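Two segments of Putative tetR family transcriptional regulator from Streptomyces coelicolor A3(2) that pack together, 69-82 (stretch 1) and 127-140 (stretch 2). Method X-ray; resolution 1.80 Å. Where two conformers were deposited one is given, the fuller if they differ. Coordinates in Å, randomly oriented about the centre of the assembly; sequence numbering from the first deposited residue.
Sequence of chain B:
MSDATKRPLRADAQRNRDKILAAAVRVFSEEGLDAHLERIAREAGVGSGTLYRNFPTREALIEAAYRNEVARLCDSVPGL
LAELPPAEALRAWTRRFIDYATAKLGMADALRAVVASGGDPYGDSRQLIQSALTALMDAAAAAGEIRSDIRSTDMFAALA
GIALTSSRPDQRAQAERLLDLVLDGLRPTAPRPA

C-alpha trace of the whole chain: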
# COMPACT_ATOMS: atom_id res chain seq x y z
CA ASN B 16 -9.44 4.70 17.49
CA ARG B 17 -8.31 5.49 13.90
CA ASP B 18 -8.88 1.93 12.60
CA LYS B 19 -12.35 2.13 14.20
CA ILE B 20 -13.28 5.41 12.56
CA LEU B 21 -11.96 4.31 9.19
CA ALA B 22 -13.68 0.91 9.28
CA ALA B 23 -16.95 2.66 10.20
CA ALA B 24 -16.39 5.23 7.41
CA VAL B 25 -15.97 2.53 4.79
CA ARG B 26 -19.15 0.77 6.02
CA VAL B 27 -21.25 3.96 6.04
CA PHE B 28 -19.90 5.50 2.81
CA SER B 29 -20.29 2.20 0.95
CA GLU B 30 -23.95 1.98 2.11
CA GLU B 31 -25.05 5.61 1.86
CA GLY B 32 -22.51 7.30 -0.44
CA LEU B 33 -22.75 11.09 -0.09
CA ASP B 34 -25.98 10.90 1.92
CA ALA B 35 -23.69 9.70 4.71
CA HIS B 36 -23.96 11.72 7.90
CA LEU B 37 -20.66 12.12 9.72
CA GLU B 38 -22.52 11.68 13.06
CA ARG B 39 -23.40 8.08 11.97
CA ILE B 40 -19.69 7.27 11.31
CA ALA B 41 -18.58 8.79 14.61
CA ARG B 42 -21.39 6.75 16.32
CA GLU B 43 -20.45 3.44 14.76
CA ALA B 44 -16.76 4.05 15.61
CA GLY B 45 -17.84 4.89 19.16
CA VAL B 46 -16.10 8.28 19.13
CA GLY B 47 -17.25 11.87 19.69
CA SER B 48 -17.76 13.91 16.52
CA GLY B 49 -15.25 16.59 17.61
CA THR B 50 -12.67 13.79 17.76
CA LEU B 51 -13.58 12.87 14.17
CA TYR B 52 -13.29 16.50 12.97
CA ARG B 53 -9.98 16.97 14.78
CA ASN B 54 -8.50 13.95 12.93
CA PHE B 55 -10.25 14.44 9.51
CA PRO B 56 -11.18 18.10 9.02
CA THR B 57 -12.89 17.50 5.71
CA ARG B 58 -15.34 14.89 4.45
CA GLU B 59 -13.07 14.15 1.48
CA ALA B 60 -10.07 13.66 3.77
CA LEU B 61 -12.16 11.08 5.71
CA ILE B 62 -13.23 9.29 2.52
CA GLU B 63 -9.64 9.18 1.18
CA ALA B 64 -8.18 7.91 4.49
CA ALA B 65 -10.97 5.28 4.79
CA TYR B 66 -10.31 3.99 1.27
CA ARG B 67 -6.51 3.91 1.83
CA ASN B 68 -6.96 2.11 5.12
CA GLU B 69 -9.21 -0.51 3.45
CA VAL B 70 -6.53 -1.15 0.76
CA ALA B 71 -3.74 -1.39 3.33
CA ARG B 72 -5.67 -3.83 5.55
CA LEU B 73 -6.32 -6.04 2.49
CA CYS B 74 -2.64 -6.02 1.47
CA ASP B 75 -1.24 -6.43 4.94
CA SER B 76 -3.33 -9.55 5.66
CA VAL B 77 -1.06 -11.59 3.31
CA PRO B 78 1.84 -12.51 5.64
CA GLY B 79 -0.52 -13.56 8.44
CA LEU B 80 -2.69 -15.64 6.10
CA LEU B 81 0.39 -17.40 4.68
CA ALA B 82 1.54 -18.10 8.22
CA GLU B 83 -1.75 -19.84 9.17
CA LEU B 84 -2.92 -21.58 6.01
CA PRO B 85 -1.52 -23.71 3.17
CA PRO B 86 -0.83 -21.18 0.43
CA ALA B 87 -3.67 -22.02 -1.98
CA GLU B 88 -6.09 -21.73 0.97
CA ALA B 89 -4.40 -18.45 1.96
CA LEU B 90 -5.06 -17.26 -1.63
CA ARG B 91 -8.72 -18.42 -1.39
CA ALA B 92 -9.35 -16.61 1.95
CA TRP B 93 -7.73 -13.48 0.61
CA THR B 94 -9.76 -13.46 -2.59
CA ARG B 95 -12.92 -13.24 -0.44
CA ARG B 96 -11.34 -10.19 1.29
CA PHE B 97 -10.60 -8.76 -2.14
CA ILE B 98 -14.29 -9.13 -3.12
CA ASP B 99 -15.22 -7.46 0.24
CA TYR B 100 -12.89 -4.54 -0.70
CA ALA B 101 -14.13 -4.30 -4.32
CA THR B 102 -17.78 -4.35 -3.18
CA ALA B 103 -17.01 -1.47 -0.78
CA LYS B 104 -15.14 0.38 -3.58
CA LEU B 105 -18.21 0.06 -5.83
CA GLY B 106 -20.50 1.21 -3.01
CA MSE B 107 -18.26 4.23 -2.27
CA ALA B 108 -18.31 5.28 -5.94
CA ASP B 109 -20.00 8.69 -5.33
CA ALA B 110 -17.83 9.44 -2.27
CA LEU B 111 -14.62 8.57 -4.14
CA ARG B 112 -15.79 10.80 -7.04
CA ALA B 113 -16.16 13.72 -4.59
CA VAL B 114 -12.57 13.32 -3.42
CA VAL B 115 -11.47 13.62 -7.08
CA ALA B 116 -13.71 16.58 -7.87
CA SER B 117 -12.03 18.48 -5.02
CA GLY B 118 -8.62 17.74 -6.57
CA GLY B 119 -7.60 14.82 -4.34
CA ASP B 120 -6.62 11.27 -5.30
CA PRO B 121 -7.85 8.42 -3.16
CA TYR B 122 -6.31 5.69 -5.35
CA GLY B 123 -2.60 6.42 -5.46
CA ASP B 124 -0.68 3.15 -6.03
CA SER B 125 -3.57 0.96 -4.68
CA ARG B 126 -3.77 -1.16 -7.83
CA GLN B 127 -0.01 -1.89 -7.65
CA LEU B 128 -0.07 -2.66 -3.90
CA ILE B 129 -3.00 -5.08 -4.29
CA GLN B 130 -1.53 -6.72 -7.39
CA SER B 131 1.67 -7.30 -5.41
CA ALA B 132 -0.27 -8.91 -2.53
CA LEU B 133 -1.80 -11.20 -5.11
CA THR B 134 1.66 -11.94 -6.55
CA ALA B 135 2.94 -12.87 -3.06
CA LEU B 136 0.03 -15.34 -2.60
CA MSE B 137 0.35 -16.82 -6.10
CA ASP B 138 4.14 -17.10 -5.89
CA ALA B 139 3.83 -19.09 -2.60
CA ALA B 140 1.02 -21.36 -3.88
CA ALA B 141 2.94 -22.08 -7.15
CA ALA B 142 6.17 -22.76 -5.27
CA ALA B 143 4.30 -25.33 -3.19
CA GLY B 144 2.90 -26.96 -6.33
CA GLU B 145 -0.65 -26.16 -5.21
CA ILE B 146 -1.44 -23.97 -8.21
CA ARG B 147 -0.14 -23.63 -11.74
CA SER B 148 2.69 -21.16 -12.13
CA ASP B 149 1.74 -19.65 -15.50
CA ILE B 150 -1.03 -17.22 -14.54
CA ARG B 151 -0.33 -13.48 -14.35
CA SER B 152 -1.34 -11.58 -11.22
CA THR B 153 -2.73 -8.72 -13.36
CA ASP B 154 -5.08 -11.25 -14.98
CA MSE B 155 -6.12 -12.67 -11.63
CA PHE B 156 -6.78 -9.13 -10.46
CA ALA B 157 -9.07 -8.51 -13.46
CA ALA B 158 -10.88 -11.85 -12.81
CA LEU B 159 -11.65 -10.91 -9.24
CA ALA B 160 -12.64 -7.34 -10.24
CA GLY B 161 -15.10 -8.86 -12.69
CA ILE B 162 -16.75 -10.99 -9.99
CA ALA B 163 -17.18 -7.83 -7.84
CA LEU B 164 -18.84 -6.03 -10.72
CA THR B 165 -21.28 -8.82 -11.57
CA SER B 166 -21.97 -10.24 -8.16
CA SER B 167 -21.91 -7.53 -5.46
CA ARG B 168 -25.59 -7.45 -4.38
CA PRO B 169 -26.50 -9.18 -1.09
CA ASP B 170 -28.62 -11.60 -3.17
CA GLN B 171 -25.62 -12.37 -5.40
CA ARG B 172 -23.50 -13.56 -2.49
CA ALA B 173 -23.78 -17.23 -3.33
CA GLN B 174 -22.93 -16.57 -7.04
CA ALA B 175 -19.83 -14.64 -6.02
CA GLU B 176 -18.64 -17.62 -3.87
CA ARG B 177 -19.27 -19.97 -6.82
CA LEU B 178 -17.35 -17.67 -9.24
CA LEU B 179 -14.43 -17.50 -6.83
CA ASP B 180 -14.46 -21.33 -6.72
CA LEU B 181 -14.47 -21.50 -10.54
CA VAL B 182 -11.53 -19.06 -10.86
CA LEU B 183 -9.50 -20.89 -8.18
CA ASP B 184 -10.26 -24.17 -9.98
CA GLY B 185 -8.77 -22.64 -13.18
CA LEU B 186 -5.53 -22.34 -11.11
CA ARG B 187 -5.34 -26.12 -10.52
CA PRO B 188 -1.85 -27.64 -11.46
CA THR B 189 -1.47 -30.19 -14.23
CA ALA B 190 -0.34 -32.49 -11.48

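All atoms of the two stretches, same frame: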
# COMPACT_ATOMS: atom_id res chain seq x y z
N GLU B 69 -8.60 0.74 3.92
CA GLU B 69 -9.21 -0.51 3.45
C GLU B 69 -8.21 -1.30 2.55
O GLU B 69 -8.04 -2.52 2.68
CB GLU B 69 -10.52 -0.20 2.68
CG GLU B 69 -11.21 -1.40 2.01
CD GLU B 69 -12.02 -2.27 2.95
OE1 GLU B 69 -12.07 -2.00 4.18
OE2 GLU B 69 -12.63 -3.24 2.45
N VAL B 70 -7.58 -0.57 1.64
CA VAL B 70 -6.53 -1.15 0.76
C VAL B 70 -5.39 -1.71 1.61
O VAL B 70 -4.95 -2.84 1.40
CB VAL B 70 -6.00 -0.06 -0.20
CG1 VAL B 70 -4.72 -0.55 -0.99
CG2 VAL B 70 -7.14 0.33 -1.21
N ALA B 71 -4.88 -0.94 2.56
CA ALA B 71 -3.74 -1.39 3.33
C ALA B 71 -4.10 -2.61 4.18
O ALA B 71 -3.32 -3.58 4.26
CB ALA B 71 -3.19 -0.28 4.19
N ARG B 72 -5.28 -2.63 4.79
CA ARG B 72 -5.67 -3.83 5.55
C ARG B 72 -5.73 -5.10 4.67
O ARG B 72 -5.28 -6.15 5.09
CB ARG B 72 -6.98 -3.62 6.31
CG ARG B 72 -6.71 -2.70 7.52
CD ARG B 72 -7.96 -2.55 8.40
NE ARG B 72 -8.89 -1.59 7.81
N LEU B 73 -6.24 -4.95 3.45
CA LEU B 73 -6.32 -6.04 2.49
C LEU B 73 -4.91 -6.55 2.15
O LEU B 73 -4.65 -7.75 2.19
CB LEU B 73 -7.05 -5.57 1.23
CG LEU B 73 -7.07 -6.59 0.10
CD1 LEU B 73 -7.86 -7.84 0.54
CD2 LEU B 73 -7.68 -5.96 -1.16
N CYS B 74 -3.99 -5.64 1.82
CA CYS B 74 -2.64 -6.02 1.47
C CYS B 74 -1.86 -6.64 2.61
O CYS B 74 -1.14 -7.63 2.44
CB CYS B 74 -1.88 -4.81 0.87
SG CYS B 74 -2.59 -4.26 -0.69
N ASP B 75 -2.08 -6.11 3.80
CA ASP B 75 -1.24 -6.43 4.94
C ASP B 75 -1.72 -7.73 5.61
O ASP B 75 -1.10 -8.18 6.54
CB ASP B 75 -1.32 -5.26 5.92
CG ASP B 75 -0.54 -4.00 5.42
OD1 ASP B 75 0.19 -4.08 4.46
OD2 ASP B 75 -0.74 -2.93 6.02
N SER B 76 -2.86 -8.27 5.16
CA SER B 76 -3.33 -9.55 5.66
C SER B 76 -2.49 -10.71 5.09
O SER B 76 -2.55 -11.82 5.64
CB SER B 76 -4.84 -9.77 5.29
OG SER B 76 -5.01 -9.89 3.89
N VAL B 77 -1.70 -10.47 4.03
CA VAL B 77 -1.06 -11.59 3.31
C VAL B 77 -0.05 -12.40 4.15
O VAL B 77 -0.14 -13.63 4.19
CB VAL B 77 -0.44 -11.17 1.97
CG1 VAL B 77 0.44 -12.30 1.41
CG2 VAL B 77 -1.60 -10.77 0.97
N PRO B 78 0.90 -11.71 4.83
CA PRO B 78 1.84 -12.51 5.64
C PRO B 78 1.15 -13.39 6.70
O PRO B 78 1.51 -14.56 6.87
CB PRO B 78 2.78 -11.45 6.26
CG PRO B 78 2.69 -10.25 5.34
CD PRO B 78 1.25 -10.27 4.85
N GLY B 79 0.19 -12.82 7.43
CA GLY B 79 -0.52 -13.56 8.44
C GLY B 79 -1.29 -14.73 7.87
O GLY B 79 -1.30 -15.82 8.48
N LEU B 80 -1.94 -14.52 6.72
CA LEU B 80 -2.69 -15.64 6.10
C LEU B 80 -1.75 -16.77 5.65
O LEU B 80 -2.02 -17.97 5.86
CB LEU B 80 -3.54 -15.12 4.95
CG LEU B 80 -4.76 -14.28 5.36
CD1 LEU B 80 -5.37 -13.65 4.06
CD2 LEU B 80 -5.88 -15.19 6.07
N LEU B 81 -0.60 -16.39 5.09
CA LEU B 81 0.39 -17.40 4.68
C LEU B 81 1.05 -18.12 5.84
O LEU B 81 1.48 -19.28 5.71
CB LEU B 81 1.45 -16.80 3.76
CG LEU B 81 0.97 -16.48 2.34
CD1 LEU B 81 2.02 -15.53 1.76
CD2 LEU B 81 0.78 -17.75 1.44
N ALA B 82 1.07 -17.46 7.00
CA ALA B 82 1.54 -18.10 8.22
C ALA B 82 0.56 -19.13 8.78
O ALA B 82 0.98 -20.09 9.41
CB ALA B 82 1.82 -17.04 9.27
N GLN B 127 -1.33 -1.25 -7.71
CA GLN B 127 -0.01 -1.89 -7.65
C GLN B 127 0.17 -2.66 -6.33
O GLN B 127 0.71 -3.77 -6.30
CB GLN B 127 1.10 -0.83 -7.80
CG GLN B 127 1.01 -0.02 -9.11
CD GLN B 127 0.24 1.32 -9.01
OE1 GLN B 127 -0.97 1.36 -8.74
NE2 GLN B 127 0.95 2.41 -9.29
N LEU B 128 -0.21 -2.03 -5.22
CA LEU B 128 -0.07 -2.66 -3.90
C LEU B 128 -0.88 -3.98 -3.86
O LEU B 128 -0.40 -5.03 -3.40
CB LEU B 128 -0.59 -1.71 -2.80
CG LEU B 128 0.24 -0.45 -2.50
CD1 LEU B 128 -0.59 0.51 -1.63
CD2 LEU B 128 1.51 -0.86 -1.78
N ILE B 129 -2.12 -3.90 -4.36
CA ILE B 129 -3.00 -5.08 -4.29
C ILE B 129 -2.55 -6.14 -5.27
O ILE B 129 -2.53 -7.32 -4.96
CB ILE B 129 -4.43 -4.70 -4.63
CG1 ILE B 129 -5.00 -3.81 -3.51
CG2 ILE B 129 -5.26 -6.01 -4.80
CD1 ILE B 129 -6.28 -3.08 -3.92
N GLN B 130 -2.15 -5.73 -6.45
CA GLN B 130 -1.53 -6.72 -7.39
C GLN B 130 -0.30 -7.43 -6.79
O GLN B 130 -0.08 -8.65 -7.00
CB GLN B 130 -1.25 -6.10 -8.73
CG GLN B 130 -2.55 -6.04 -9.54
CD GLN B 130 -2.43 -5.38 -10.93
OE1 GLN B 130 -3.44 -5.14 -11.64
NE2 GLN B 130 -1.22 -5.10 -11.32
N SER B 131 0.50 -6.69 -6.01
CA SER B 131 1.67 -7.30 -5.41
C SER B 131 1.31 -8.28 -4.32
O SER B 131 1.97 -9.29 -4.17
CB SER B 131 2.62 -6.21 -4.88
OG SER B 131 3.87 -6.77 -4.49
N ALA B 132 0.23 -7.99 -3.59
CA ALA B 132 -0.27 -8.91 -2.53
C ALA B 132 -0.70 -10.21 -3.20
O ALA B 132 -0.43 -11.31 -2.72
CB ALA B 132 -1.46 -8.26 -1.81
N LEU B 133 -1.42 -10.06 -4.30
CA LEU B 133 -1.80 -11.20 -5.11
C LEU B 133 -0.58 -11.99 -5.61
O LEU B 133 -0.55 -13.20 -5.53
CB LEU B 133 -2.61 -10.70 -6.27
CG LEU B 133 -3.53 -11.61 -7.03
CD1 LEU B 133 -4.31 -12.63 -6.15
CD2 LEU B 133 -4.50 -10.71 -7.89
N THR B 134 0.41 -11.28 -6.14
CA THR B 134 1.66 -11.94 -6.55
C THR B 134 2.32 -12.75 -5.41
O THR B 134 2.78 -13.89 -5.63
CB THR B 134 2.65 -10.87 -7.12
OG1 THR B 134 2.05 -10.28 -8.28
CG2 THR B 134 3.99 -11.49 -7.50
N ALA B 135 2.37 -12.17 -4.21
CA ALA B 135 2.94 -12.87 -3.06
C ALA B 135 2.21 -14.21 -2.77
O ALA B 135 2.87 -15.28 -2.63
CB ALA B 135 3.01 -11.96 -1.81
N LEU B 136 0.89 -14.15 -2.81
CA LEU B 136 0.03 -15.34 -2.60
C LEU B 136 0.25 -16.35 -3.71
O LEU B 136 0.45 -17.56 -3.44
CB LEU B 136 -1.42 -14.90 -2.51
CG LEU B 136 -1.83 -14.17 -1.19
CD1 LEU B 136 -3.16 -13.43 -1.57
CD2 LEU B 136 -1.96 -15.10 0.01
N MSE B 137 0.21 -15.89 -4.96
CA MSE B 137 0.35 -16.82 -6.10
C MSE B 137 1.76 -17.40 -6.21
O MSE B 137 1.90 -18.58 -6.48
CB MSE B 137 -0.11 -16.15 -7.39
CG MSE B 137 -1.55 -15.66 -7.22
SE MSE B 137 -2.14 -14.91 -8.93
CE MSE B 137 -2.01 -16.46 -10.07
N ASP B 138 2.79 -16.59 -5.92
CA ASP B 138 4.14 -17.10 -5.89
C ASP B 138 4.25 -18.23 -4.85
O ASP B 138 4.85 -19.28 -5.13
CB ASP B 138 5.14 -15.99 -5.52
CG ASP B 138 5.44 -15.08 -6.69
OD1 ASP B 138 4.92 -15.31 -7.82
OD2 ASP B 138 6.21 -14.11 -6.47
N ALA B 139 3.69 -18.03 -3.66
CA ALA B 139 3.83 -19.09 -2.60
C ALA B 139 3.06 -20.35 -3.01
O ALA B 139 3.53 -21.48 -2.81
CB ALA B 139 3.32 -18.59 -1.25
N ALA B 140 1.85 -20.18 -3.54
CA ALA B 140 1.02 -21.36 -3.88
C ALA B 140 1.65 -22.12 -5.07
O ALA B 140 1.60 -23.35 -5.10
CB ALA B 140 -0.46 -20.93 -4.16

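Two helical segments can be held side by side by apolar side chains alone, and this pair from a putative TetR family regulator is a compact example. No hydrogen bond crosses between the stretches; about 506 Å² of surface, both sides summed, is buried by close packing. Stretch 2 is a continuous helix, whereas stretch 1 comprises two helical segments that run nearly parallel to it, at 13° and 18°, with closest axial approaches of 9.2 and 10.5 Å. Such small angles let the contact continue along the length of both stretches, and residues three or four apart meet the partner in turn: Val-70, Leu-73, Cys-74, Val-77 and Leu-81 on one side, Leu-128, Ile-129, Ala-132, Ala-135, Leu-136 and Ala-139 on the other.

The tightest packing is built on small residues. Cys-74 and Ala-132 mark the closest backbone approach, with their CA atoms 5.5 Å apart. Both point their CA-to-CB bonds toward the other stretch, and both are short enough to fit in the narrow space. The methyl CB of Ala-132 lies 4.1 Å from CA of Cys-74, touching main chain as well as side chain. With chi1 in the m well, the cysteine places SG 3.6 Å from O of Leu-128 and 3.7 Å from CA of Ile-129, so the sulfur rests against the backbone of the opposing helix. The same atom packs 3.7 Å from CG1 of Ile-129 and 3.9 Å from CB of Leu-128.

Branched aliphatic side chains fill the space around this point. Val-77, in the t rotamer, covers the most area in stretch 1 and packs its two methyls against three neighbours: CG2 sits 3.7 Å from CB of Ala-132, CG1 lies 4.1 Å from CB of Ala-135, and both pack on Leu-136, whose CG is 3.9 Å from CG1 and 4.0 Å from CG2. Ile-129 and Leu-136 set out sideways, yet the ends of their side chains come nearer to stretch 1, and so two residues on the flank of the helix still contribute large buried areas. CG1 of Ile-129 is met by CG1 of Val-70 at 4.1 Å and by CD2 of Leu-73 at 4.2 Å. Further along, Leu-81 approaches Leu-136, CG to CD2, at 4.0 Å, and its CD2 lies 3.8 Å from CB of Ala-139, where a single methyl leaves room for the longer leucine.

Polar groups serve the individual stretches instead. Within stretch 1, the hydroxyl OG of Ser-76 donates to O of Leu-73 at 2.8 Å. Within stretch 2, OG1 of Thr-134 donates to O of Gln-130 at 3.0 Å, one turn back along the helix. Neither side chain takes part in the contact, nor do those of Gln-127, Gln-130 and Asp-138. The division illustrates the general principle: apolar residues recur along the facing surfaces, small ones where the backbones come closest, while these polar side chains lie outside the interface.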